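PDB 4QRK: hypothetical protein from Clostridium sporogenes ATCC 15579, which is of unknown function but folds as a right-handed beta-helix and is a putative cell adhesion protein. Local coordinates for residues M46-Y52 and R90-N96; I166-A172 and I191-Y197. All coordinates share one frame; numbering follows the deposited sequence. Where two conformers were deposited one is given.

Interaction 1 (M46-Y52 and R90-N96); sequences MKGKFIY and RNEWNIN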
HETATM    1  N   MSE A  46       0.406 -15.420  -1.750  1.00 30.74           N
HETATM    2  CA  MSE A  46      -0.487 -14.569  -0.992  1.00 31.28           C
HETATM    3  C   MSE A  46      -1.508 -15.437  -0.270  1.00 30.41           C
HETATM    4  O   MSE A  46      -1.928 -16.473  -0.803  1.00 29.17           O
HETATM    5  CB  MSE A  46      -1.222 -13.635  -1.960  1.00 31.25           C
HETATM    6  CG  MSE A  46      -2.232 -12.706  -1.330  1.00 46.49           C
HETATM    7 SE   MSE A  46      -4.105 -13.296  -1.480  0.75 54.23          SE
HETATM    8  CE  MSE A  46      -4.906 -12.010  -0.334  1.00 84.25           C
ATOM      9  N   LYS A  47      -1.907 -15.010   0.933  1.00 21.44           N
ATOM     10  CA  LYS A  47      -3.007 -15.604   1.651  1.00 25.88           C
ATOM     11  C   LYS A  47      -3.824 -14.443   2.148  1.00 27.12           C
ATOM     12  O   LYS A  47      -3.290 -13.432   2.627  1.00 25.43           O
ATOM     13  CB  LYS A  47      -2.510 -16.451   2.824  1.00 29.47           C
ATOM     14  CG  LYS A  47      -3.646 -16.971   3.706  1.00 39.34           C
ATOM     15  CD  LYS A  47      -3.184 -17.750   4.923  1.00 56.32           C
ATOM     16  CE  LYS A  47      -2.572 -16.866   6.008  1.00 54.10           C
ATOM     17  NZ  LYS A  47      -1.059 -17.004   6.104  1.00 48.61           N
ATOM     18  N   GLY A  48      -5.127 -14.561   2.043  1.00 29.00           N
ATOM     19  CA  GLY A  48      -5.974 -13.501   2.532  1.00 27.69           C
ATOM     20  C   GLY A  48      -7.203 -14.017   3.228  1.00 24.31           C
ATOM     21  O   GLY A  48      -7.741 -15.067   2.867  1.00 24.83           O
ATOM     22  N   LYS A  49      -7.635 -13.275   4.241  1.00 24.31           N
ATOM     23  CA  LYS A  49      -8.939 -13.474   4.859  1.00 24.23           C
ATOM     24  C   LYS A  49      -9.827 -12.245   4.600  1.00 23.04           C
ATOM     25  O   LYS A  49      -9.440 -11.107   4.890  1.00 24.62           O
ATOM     26  CB  LYS A  49      -8.775 -13.690   6.368  1.00 24.62           C
ATOM     27  CG  LYS A  49     -10.096 -14.041   7.060  1.00 35.37           C
ATOM     28  CD  LYS A  49      -9.925 -14.120   8.563  1.00 47.83           C
ATOM     29  CE  LYS A  49     -11.219 -14.495   9.253  1.00 39.35           C
ATOM     30  NZ  LYS A  49     -11.086 -14.492  10.734  1.00 51.49           N
ATOM     31  N   PHE A  50     -11.011 -12.497   4.064  1.00 22.30           N
ATOM     32  CA  PHE A  50     -11.893 -11.441   3.585  1.00 19.85           C
ATOM     33  C   PHE A  50     -13.169 -11.575   4.365  1.00 26.90           C
ATOM     34  O   PHE A  50     -13.727 -12.688   4.487  1.00 29.38           O
ATOM     35  CB  PHE A  50     -12.138 -11.621   2.077  1.00 27.93           C
ATOM     36  CG  PHE A  50     -10.877 -11.634   1.294  1.00 27.42           C
ATOM     37  CD1 PHE A  50     -10.347 -10.461   0.809  1.00 24.88           C
ATOM     38  CD2 PHE A  50     -10.165 -12.797   1.136  1.00 30.62           C
ATOM     39  CE1 PHE A  50      -9.171 -10.446   0.103  1.00 24.18           C
ATOM     40  CE2 PHE A  50      -8.989 -12.802   0.446  1.00 28.69           C
ATOM     41  CZ  PHE A  50      -8.473 -11.593  -0.076  1.00 27.60           C
ATOM     42  N   ILE A  51     -13.592 -10.449   4.939  1.00 21.07           N
ATOM     43  CA  ILE A  51     -14.825 -10.376   5.727  1.00 23.45           C
ATOM     44  C   ILE A  51     -15.723  -9.311   5.137  1.00 29.07           C
ATOM     45  O   ILE A  51     -15.299  -8.172   4.922  1.00 26.72           O
ATOM     46  CB  ILE A  51     -14.543 -10.069   7.163  1.00 33.38           C
ATOM     47  CG1 ILE A  51     -13.653 -11.166   7.737  1.00 33.80           C
ATOM     48  CG2 ILE A  51     -15.833  -9.999   7.983  1.00 30.40           C
ATOM     49  CD1 ILE A  51     -13.093 -10.777   9.124  1.00 44.89           C
ATOM     50  N   TYR A  52     -16.946  -9.690   4.804  1.00 26.17           N
ATOM     51  CA  TYR A  52     -17.835  -8.749   4.114  1.00 30.04           C
ATOM     52  C   TYR A  52     -19.288  -9.003   4.515  1.00 33.87           C
ATOM     53  O   TYR A  52     -19.720 -10.141   4.553  1.00 24.45           O
ATOM     54  CB  TYR A  52     -17.614  -8.775   2.566  1.00 22.64           C
ATOM     55  CG  TYR A  52     -17.790 -10.108   1.885  1.00 23.90           C
ATOM     56  CD1 TYR A  52     -16.753 -11.017   1.796  1.00 27.51           C
ATOM     57  CD2 TYR A  52     -19.006 -10.453   1.318  1.00 26.91           C
ATOM     58  CE1 TYR A  52     -16.947 -12.264   1.188  1.00 33.49           C
ATOM     59  CE2 TYR A  52     -19.197 -11.674   0.694  1.00 34.02           C
ATOM     60  CZ  TYR A  52     -18.155 -12.573   0.641  1.00 34.59           C
ATOM     61  OH  TYR A  52     -18.351 -13.778   0.029  1.00 39.88           O
ATOM     62  N   ARG A  90     -19.574  -4.183   7.357  1.00 30.53           N
ATOM     63  CA  ARG A  90     -18.181  -4.579   7.515  1.00 30.54           C
ATOM     64  C   ARG A  90     -17.611  -5.001   6.188  1.00 32.66           C
ATOM     65  O   ARG A  90     -18.238  -5.765   5.445  1.00 28.98           O
ATOM     66  CB  ARG A  90     -18.064  -5.791   8.435  1.00 33.30           C
ATOM     67  CG  ARG A  90     -17.472  -5.481   9.750  1.00 40.40           C
ATOM     68  CD  ARG A  90     -17.200  -6.749  10.508  1.00 45.66           C
ATOM     69  NE  ARG A  90     -15.775  -6.974  10.653  1.00 46.84           N
ATOM     70  CZ  ARG A  90     -15.254  -8.047  11.245  1.00 45.18           C
ATOM     71  NH1 ARG A  90     -16.042  -8.991  11.747  1.00 50.89           N
ATOM     72  NH2 ARG A  90     -13.948  -8.169  11.337  1.00 46.91           N
ATOM     73  N   ASN A  91     -16.428  -4.498   5.899  1.00 24.84           N
ATOM     74  CA  ASN A  91     -15.655  -4.938   4.746  1.00 26.62           C
ATOM     75  C   ASN A  91     -14.186  -4.852   5.075  1.00 29.64           C
ATOM     76  O   ASN A  91     -13.591  -3.760   5.147  1.00 24.10           O
ATOM     77  CB  ASN A  91     -15.941  -4.086   3.509  1.00 27.80           C
ATOM     78  CG  ASN A  91     -15.414  -4.739   2.249  1.00 30.20           C
ATOM     79  OD1 ASN A  91     -15.813  -5.855   1.917  1.00 30.12           O
ATOM     80  ND2 ASN A  91     -14.532  -4.057   1.538  1.00 28.57           N
ATOM     81  N   GLU A  92     -13.580  -6.007   5.255  1.00 23.70           N
ATOM     82  CA  GLU A  92     -12.198  -6.080   5.706  0.50 23.28           C
ATOM     83  C   GLU A  92     -11.417  -7.125   4.901  1.00 23.10           C
ATOM     84  O   GLU A  92     -11.870  -8.259   4.720  1.00 25.08           O
ATOM     85  CB  GLU A  92     -12.157  -6.383   7.216  0.50 28.55           C
ATOM     86  CG  GLU A  92     -10.766  -6.337   7.867  0.50 26.90           C
ATOM     87  CD  GLU A  92     -10.800  -6.772   9.353  0.50 29.79           C
ATOM     88  OE1 GLU A  92     -11.100  -5.918  10.209  0.50 38.95           O
ATOM     89  OE2 GLU A  92     -10.561  -7.965   9.660  0.50 22.26           O
ATOM     90  N   TRP A  93     -10.235  -6.712   4.428  1.00 19.53           N
ATOM     91  CA  TRP A  93      -9.324  -7.583   3.732  1.00 25.24           C
ATOM     92  C   TRP A  93      -8.013  -7.620   4.513  1.00 25.92           C
ATOM     93  O   TRP A  93      -7.357  -6.592   4.769  1.00 25.85           O
ATOM     94  CB  TRP A  93      -9.028  -7.092   2.306  1.00 26.19           C
ATOM     95  CG  TRP A  93     -10.175  -7.071   1.332  1.00 23.90           C
ATOM     96  CD1 TRP A  93     -11.505  -7.341   1.570  1.00 25.79           C
ATOM     97  CD2 TRP A  93     -10.076  -6.695  -0.043  1.00 22.66           C
ATOM     98  NE1 TRP A  93     -12.231  -7.176   0.404  1.00 22.19           N
ATOM     99  CE2 TRP A  93     -11.378  -6.750  -0.589  1.00 26.67           C
ATOM    100  CE3 TRP A  93      -9.005  -6.317  -0.859  1.00 23.68           C
ATOM    101  CZ2 TRP A  93     -11.634  -6.460  -1.931  1.00 26.55           C
ATOM    102  CZ3 TRP A  93      -9.265  -6.008  -2.182  1.00 26.40           C
ATOM    103  CH2 TRP A  93     -10.571  -6.080  -2.705  1.00 28.72           C
ATOM    104  N   ASN A  94      -7.625  -8.815   4.889  1.00 21.24           N
ATOM    105  CA  ASN A  94      -6.374  -8.999   5.621  1.00 19.59           C
ATOM    106  C   ASN A  94      -5.489  -9.904   4.824  1.00 25.25           C
ATOM    107  O   ASN A  94      -5.803 -11.068   4.657  1.00 24.65           O
ATOM    108  CB  ASN A  94      -6.677  -9.621   6.974  1.00 24.80           C
ATOM    109  CG  ASN A  94      -7.637  -8.796   7.775  1.00 27.90           C
ATOM    110  OD1 ASN A  94      -7.285  -7.730   8.227  1.00 27.69           O
ATOM    111  ND2 ASN A  94      -8.869  -9.257   7.907  1.00 40.47           N
ATOM    112  N   ILE A  95      -4.416  -9.348   4.278  1.00 24.27           N
ATOM    113  CA  ILE A  95      -3.604 -10.025   3.280  1.00 20.53           C
ATOM    114  C   ILE A  95      -2.179 -10.286   3.773  1.00 21.18           C
ATOM    115  O   ILE A  95      -1.537  -9.368   4.299  1.00 24.56           O
ATOM    116  CB  ILE A  95      -3.565  -9.168   1.990  1.00 29.26           C
ATOM    117  CG1 ILE A  95      -4.989  -9.126   1.381  1.00 31.74           C
ATOM    118  CG2 ILE A  95      -2.544  -9.718   0.986  1.00 24.94           C
ATOM    119  CD1 ILE A  95      -5.107  -8.187   0.216  1.00 36.06           C
ATOM    120  N   ASN A  96      -1.708 -11.530   3.637  1.00 23.39           N
ATOM    121  CA  ASN A  96      -0.312 -11.860   3.937  1.00 23.35           C
ATOM    122  C   ASN A  96       0.406 -12.137   2.620  1.00 22.82           C
ATOM    123  O   ASN A  96      -0.092 -12.920   1.781  1.00 28.63           O
ATOM    124  CB  ASN A  96      -0.105 -13.113   4.840  1.00 22.62           C
ATOM    125  CG  ASN A  96      -0.806 -13.064   6.185  1.00 28.53           C
ATOM    126  OD1 ASN A  96      -1.280 -14.117   6.660  1.00 22.85           O
ATOM    127  ND2 ASN A  96      -0.854 -11.912   6.828  1.00 24.87           N
TER

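Interaction 2 (I166-A172 and I191-Y197); sequences IGVKIKA and IYKNSQY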
ATOM      1  N   ILE A 166      19.137   2.897   4.337  1.00 38.53           N
ATOM      2  CA  ILE A 166      19.287   3.192   2.929  1.00 32.82           C
ATOM      3  C   ILE A 166      18.763   4.583   2.634  1.00 28.40           C
ATOM      4  O   ILE A 166      17.973   5.156   3.390  1.00 31.44           O
ATOM      5  CB  ILE A 166      18.645   2.117   2.043  1.00 42.45           C
ATOM      6  CG1 ILE A 166      17.137   2.201   2.042  1.00 39.58           C
ATOM      7  CG2 ILE A 166      19.070   0.718   2.525  1.00 41.81           C
ATOM      8  CD1 ILE A 166      16.537   1.363   0.949  1.00 48.45           C
ATOM      9  N   GLY A 167      19.224   5.145   1.524  1.00 28.66           N
ATOM     10  CA  GLY A 167      18.854   6.498   1.161  1.00 27.43           C
ATOM     11  C   GLY A 167      17.400   6.623   0.797  1.00 27.04           C
ATOM     12  O   GLY A 167      16.820   5.787   0.100  1.00 28.96           O
ATOM     13  N   VAL A 168      16.808   7.698   1.285  1.00 28.31           N
ATOM     14  CA  VAL A 168      15.431   8.051   1.016  1.00 25.58           C
ATOM     15  C   VAL A 168      15.314   9.524   0.598  1.00 27.59           C
ATOM     16  O   VAL A 168      15.924  10.431   1.203  1.00 29.61           O
ATOM     17  CB  VAL A 168      14.569   7.799   2.296  1.00 32.88           C
ATOM     18  CG1 VAL A 168      13.160   8.186   2.077  1.00 46.21           C
ATOM     19  CG2 VAL A 168      14.626   6.355   2.690  1.00 32.90           C
ATOM     20  N   LYS A 169      14.557   9.750  -0.467  1.00 25.75           N
ATOM     21  CA  LYS A 169      14.169  11.093  -0.867  1.00 28.41           C
ATOM     22  C   LYS A 169      12.685  11.121  -1.067  1.00 29.22           C
ATOM     23  O   LYS A 169      12.149  10.271  -1.778  1.00 31.83           O
ATOM     24  CB  LYS A 169      14.898  11.488  -2.156  1.00 29.52           C
ATOM     25  CG  LYS A 169      14.607  12.880  -2.676  1.00 43.68           C
ATOM     26  CD  LYS A 169      15.563  13.152  -3.830  1.00 56.76           C
ATOM     27  CE  LYS A 169      15.447  14.519  -4.450  1.00 66.66           C
ATOM     28  NZ  LYS A 169      16.647  14.773  -5.335  1.00 66.19           N
ATOM     29  N   ILE A 170      12.029  12.105  -0.450  1.00 22.35           N
ATOM     30  CA  ILE A 170      10.564  12.226  -0.466  1.00 25.17           C
ATOM     31  C   ILE A 170      10.182  13.585  -1.009  1.00 29.76           C
ATOM     32  O   ILE A 170      10.622  14.621  -0.491  1.00 32.61           O
ATOM     33  CB  ILE A 170       9.940  12.161   0.936  1.00 30.76           C
ATOM     34  CG1 ILE A 170      10.374  10.893   1.666  1.00 33.19           C
ATOM     35  CG2 ILE A 170       8.373  12.203   0.857  1.00 29.98           C
ATOM     36  CD1 ILE A 170      11.311  11.169   2.770  1.00 39.55           C
ATOM     37  N   LYS A 171       9.390  13.592  -2.062  1.00 24.16           N
ATOM     38  CA  LYS A 171       8.720  14.822  -2.483  1.00 27.48           C
ATOM     39  C   LYS A 171       7.326  14.792  -1.889  1.00 30.89           C
ATOM     40  O   LYS A 171       6.534  13.915  -2.204  1.00 30.74           O
ATOM     41  CB  LYS A 171       8.708  14.943  -4.012  1.00 30.30           C
ATOM     42  CG  LYS A 171       8.007  16.204  -4.532  1.00 45.46           C
ATOM     43  CD  LYS A 171       8.145  16.326  -6.053  1.00 59.90           C
ATOM     44  CE  LYS A 171       7.730  17.710  -6.558  1.00 78.66           C
ATOM     45  NZ  LYS A 171       8.256  18.015  -7.932  1.00 86.94           N
ATOM     46  N   ALA A 172       7.038  15.732  -0.992  1.00 30.31           N
ATOM     47  CA  ALA A 172       5.752  15.724  -0.289  1.00 33.17           C
ATOM     48  C   ALA A 172       5.022  17.023  -0.554  1.00 32.47           C
ATOM     49  O   ALA A 172       5.499  18.109  -0.182  1.00 33.01           O
ATOM     50  CB  ALA A 172       5.924  15.518   1.192  1.00 30.31           C
ATOM     51  N   ILE A 191      10.906  18.870  -0.723  1.00 30.40           N
ATOM     52  CA  ILE A 191      11.794  17.694  -0.731  1.00 28.33           C
ATOM     53  C   ILE A 191      12.427  17.432   0.634  1.00 29.22           C
ATOM     54  O   ILE A 191      13.010  18.335   1.257  1.00 33.30           O
ATOM     55  CB  ILE A 191      12.953  17.861  -1.716  1.00 33.10           C
ATOM     56  CG1 ILE A 191      12.447  18.309  -3.091  1.00 43.45           C
ATOM     57  CG2 ILE A 191      13.775  16.562  -1.774  1.00 32.80           C
ATOM     58  CD1 ILE A 191      11.495  17.354  -3.705  1.00 42.56           C
ATOM     59  N   TYR A 192      12.360  16.177   1.052  1.00 26.67           N
ATOM     60  CA  TYR A 192      12.896  15.700   2.323  1.00 31.71           C
ATOM     61  C   TYR A 192      13.778  14.490   2.096  1.00 39.04           C
ATOM     62  O   TYR A 192      13.428  13.615   1.299  1.00 36.42           O
ATOM     63  CB  TYR A 192      11.758  15.298   3.250  1.00 30.20           C
ATOM     64  CG  TYR A 192      10.816  16.423   3.492  1.00 33.66           C
ATOM     65  CD1 TYR A 192       9.828  16.715   2.577  1.00 27.78           C
ATOM     66  CD2 TYR A 192      10.934  17.209   4.619  1.00 36.05           C
ATOM     67  CE1 TYR A 192       8.954  17.757   2.772  1.00 30.21           C
ATOM     68  CE2 TYR A 192      10.086  18.262   4.832  1.00 31.80           C
ATOM     69  CZ  TYR A 192       9.095  18.547   3.895  1.00 39.74           C
ATOM     70  OH  TYR A 192       8.222  19.592   4.090  1.00 40.78           O
ATOM     71  N   LYS A 193      14.898  14.419   2.803  1.00 31.24           N
ATOM     72  CA  LYS A 193      15.810  13.291   2.641  1.00 27.73           C
ATOM     73  C   LYS A 193      16.374  12.872   3.973  1.00 26.98           C
ATOM     74  O   LYS A 193      16.395  13.661   4.908  1.00 30.66           O
ATOM     75  CB  LYS A 193      17.007  13.688   1.768  1.00 41.29           C
ATOM     76  CG  LYS A 193      16.667  14.213   0.406  1.00 53.60           C
ATOM     77  CD  LYS A 193      17.880  14.884  -0.240  1.00 67.12           C
ATOM     78  CE  LYS A 193      18.186  16.229   0.417  1.00 81.16           C
ATOM     79  NZ  LYS A 193      19.130  17.091  -0.372  1.00 79.44           N
ATOM     80  N   ASN A 194      16.886  11.649   4.036  1.00 32.35           N
ATOM     81  CA  ASN A 194      17.706  11.244   5.157  1.00 33.89           C
ATOM     82  C   ASN A 194      19.181  11.342   4.817  1.00 34.02           C
ATOM     83  O   ASN A 194      19.580  11.669   3.675  1.00 30.60           O
ATOM     84  CB  ASN A 194      17.338   9.847   5.656  1.00 32.35           C
ATOM     85  CG  ASN A 194      17.615   8.746   4.637  1.00 27.35           C
ATOM     86  OD1 ASN A 194      18.230   8.963   3.579  1.00 33.99           O
ATOM     87  ND2 ASN A 194      17.189   7.537   4.977  1.00 32.09           N
ATOM     88  N   SER A 195      19.999  11.077   5.820  1.00 39.66           N
ATOM     89  CA  SER A 195      21.439  11.279   5.677  1.00 47.57           C
ATOM     90  C   SER A 195      22.032  10.258   4.699  1.00 39.57           C
ATOM     91  O   SER A 195      23.031  10.548   4.055  1.00 34.24           O
ATOM     92  CB  SER A 195      22.138  11.222   7.047  1.00 52.53           C
ATOM     93  OG  SER A 195      21.847  10.008   7.718  1.00 63.21           O
ATOM     94  N   GLN A 196      21.415   9.082   4.551  1.00 33.62           N
ATOM     95  CA  GLN A 196      21.951   8.082   3.609  1.00 29.62           C
ATOM     96  C   GLN A 196      21.710   8.387   2.126  1.00 32.04           C
ATOM     97  O   GLN A 196      22.342   7.796   1.255  1.00 32.61           O
ATOM     98  CB  GLN A 196      21.493   6.678   3.960  1.00 32.68           C
ATOM     99  CG  GLN A 196      22.278   6.081   5.093  1.00 38.03           C
ATOM    100  CD  GLN A 196      23.716   5.766   4.710  1.00 45.18           C
ATOM    101  OE1 GLN A 196      24.624   6.500   5.071  1.00 48.26           O
ATOM    102  NE2 GLN A 196      23.924   4.680   3.988  1.00 49.76           N
ATOM    103  N   TYR A 197      20.813   9.316   1.827  1.00 34.12           N
ATOM    104  CA  TYR A 197      20.477   9.558   0.432  1.00 31.37           C
ATOM    105  C   TYR A 197      21.668  10.126  -0.340  1.00 39.14           C
ATOM    106  O   TYR A 197      22.273  11.116   0.070  1.00 37.83           O
ATOM    107  CB  TYR A 197      19.308  10.506   0.284  1.00 27.09           C
ATOM    108  CG  TYR A 197      18.896  10.593  -1.150  1.00 28.96           C
ATOM    109  CD1 TYR A 197      18.147   9.556  -1.745  1.00 34.14           C
ATOM    110  CD2 TYR A 197      19.282  11.674  -1.937  1.00 34.73           C
ATOM    111  CE1 TYR A 197      17.787   9.626  -3.064  1.00 38.80           C
ATOM    112  CE2 TYR A 197      18.933  11.741  -3.262  1.00 32.53           C
ATOM    113  CZ  TYR A 197      18.191  10.728  -3.825  1.00 38.45           C
ATOM    114  OH  TYR A 197      17.859  10.821  -5.153  1.00 35.06           O
TER
HETATM  115  O   HOH W   1       6.288  20.352   1.837  1.00 48.55           O

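Interaction 1 (M46-Y52 and R90-N96)
The F50 ring lays its CD1 edge over one face of the W93 indole, 3.4 Å from W93 CD1. This is an edge-to-face pair: the phenyl and the five-membered ring have planes turned 73° apart and centroids 4.8 Å apart. F50 and W93, a non-hydrogen-bonded pair of the antiparallel strands, both set CG anti to the carbonyl carbon (chi1 -57° and -65°), which brings their rings together on one face. There too the flexible end of selenomethionine M46 reaches I95, and G48, lacking a side chain, leaves room for the methyl CE of M46.

The other face carries K47, K49, E92, N94 and N96, partly exposed, with I51 as a buried apolar exception, its CG2 over one face of the R90 guanidinium, 3.8 Å from R90 CZ. In one of the two conformers of E92, N94 ND2 donates to E92 OE2 at 2.8 Å from the anti side, somewhat out of the carboxylate plane. K47 NZ makes a weak bond of 2.9 Å to N96 OD1, yet its stronger partner is E42, in a salt bridge.

Backbone bonds pair K47 with N96, K49 with N94 and I51 with E92, two for each pair. Strand 11-17 flanks 46-52 on its other edge, strand 35-42 lies beside 91-98, and I74 of strand 69-75 packs against M46, F50 and W93 within the buried interior.

Interaction 2 (I166-A172 and I191-Y197)
An antiparallel strand pair near one end of the beta-helix runs into a type I turn, N194 to Y197, that folds back against the start of strand 167-174. N194 takes over where regular pairing stops. Its amide imitates a peptide group: ND2 donates to I166 O at 3.0 Å, nearly straight (170°), and OD1 accepts V168 N at 3.0 Å, with that donor standing above the carbonyl plane. Placing CG between the backbone N and the carbonyl carbon (chi1 65°) turns the amide toward the strand, while the N194 backbone N donates to V168 O at 3.2 Å. Asparagine suits this place because one short side chain offers both a donor and an acceptor.

Beside it, G167, with no side chain, lets the turn come close, its CA 3.5 Å from Y197 N. The Y197 ring receives K169 CB over one face in a CH-pi contact, 3.8 Å from the centroid, and the extended lysine chain continues along the ring until CD meets the phenol oxygen. That hydroxyl is hydrogen-bonded to E205. I191 adds branched carbon on this side, its CG2 against K169 and its CD1 against K171.

On the sheet's other face lie the side chains of I170 and Y192, a hydrogen-bonded pair joined by two backbone bonds, the shorter from I170 N to Y192 O at 2.7 Å. Y192 also reaches A172, its ring carbon CE1 beside A172 CB and its hydroxyl sharing a water with A172 O. Strand 203-210 borders 167-174 on its other edge, and I217 of strand 215-219 packs against both I170 and Y192; strand 185-187 lies beyond 191-193 at the sheet's outer margin.

Overall arrangement
After strands 11-17, 24-32 and 35-42 the chain reaches 46-52; interaction 1 closes a loop of 37 intervening residues when strand 91-98 pairs with it. The chain runs on through further strands before interaction 2 closes a shorter loop of 18 residues between 166-172 and 191-197. The two loops follow in series, without nesting or crossing. Both contacts join antiparallel strands, each in a different sheet and on opposite sides of the chain's centre. The centres of interaction 1 and interaction 2 lie about 33 Å apart, so the two do not touch. Largely parallel strands occupy the middle of both sheets, and the two antiparallel pairings add strands toward opposite ends of the beta-helix.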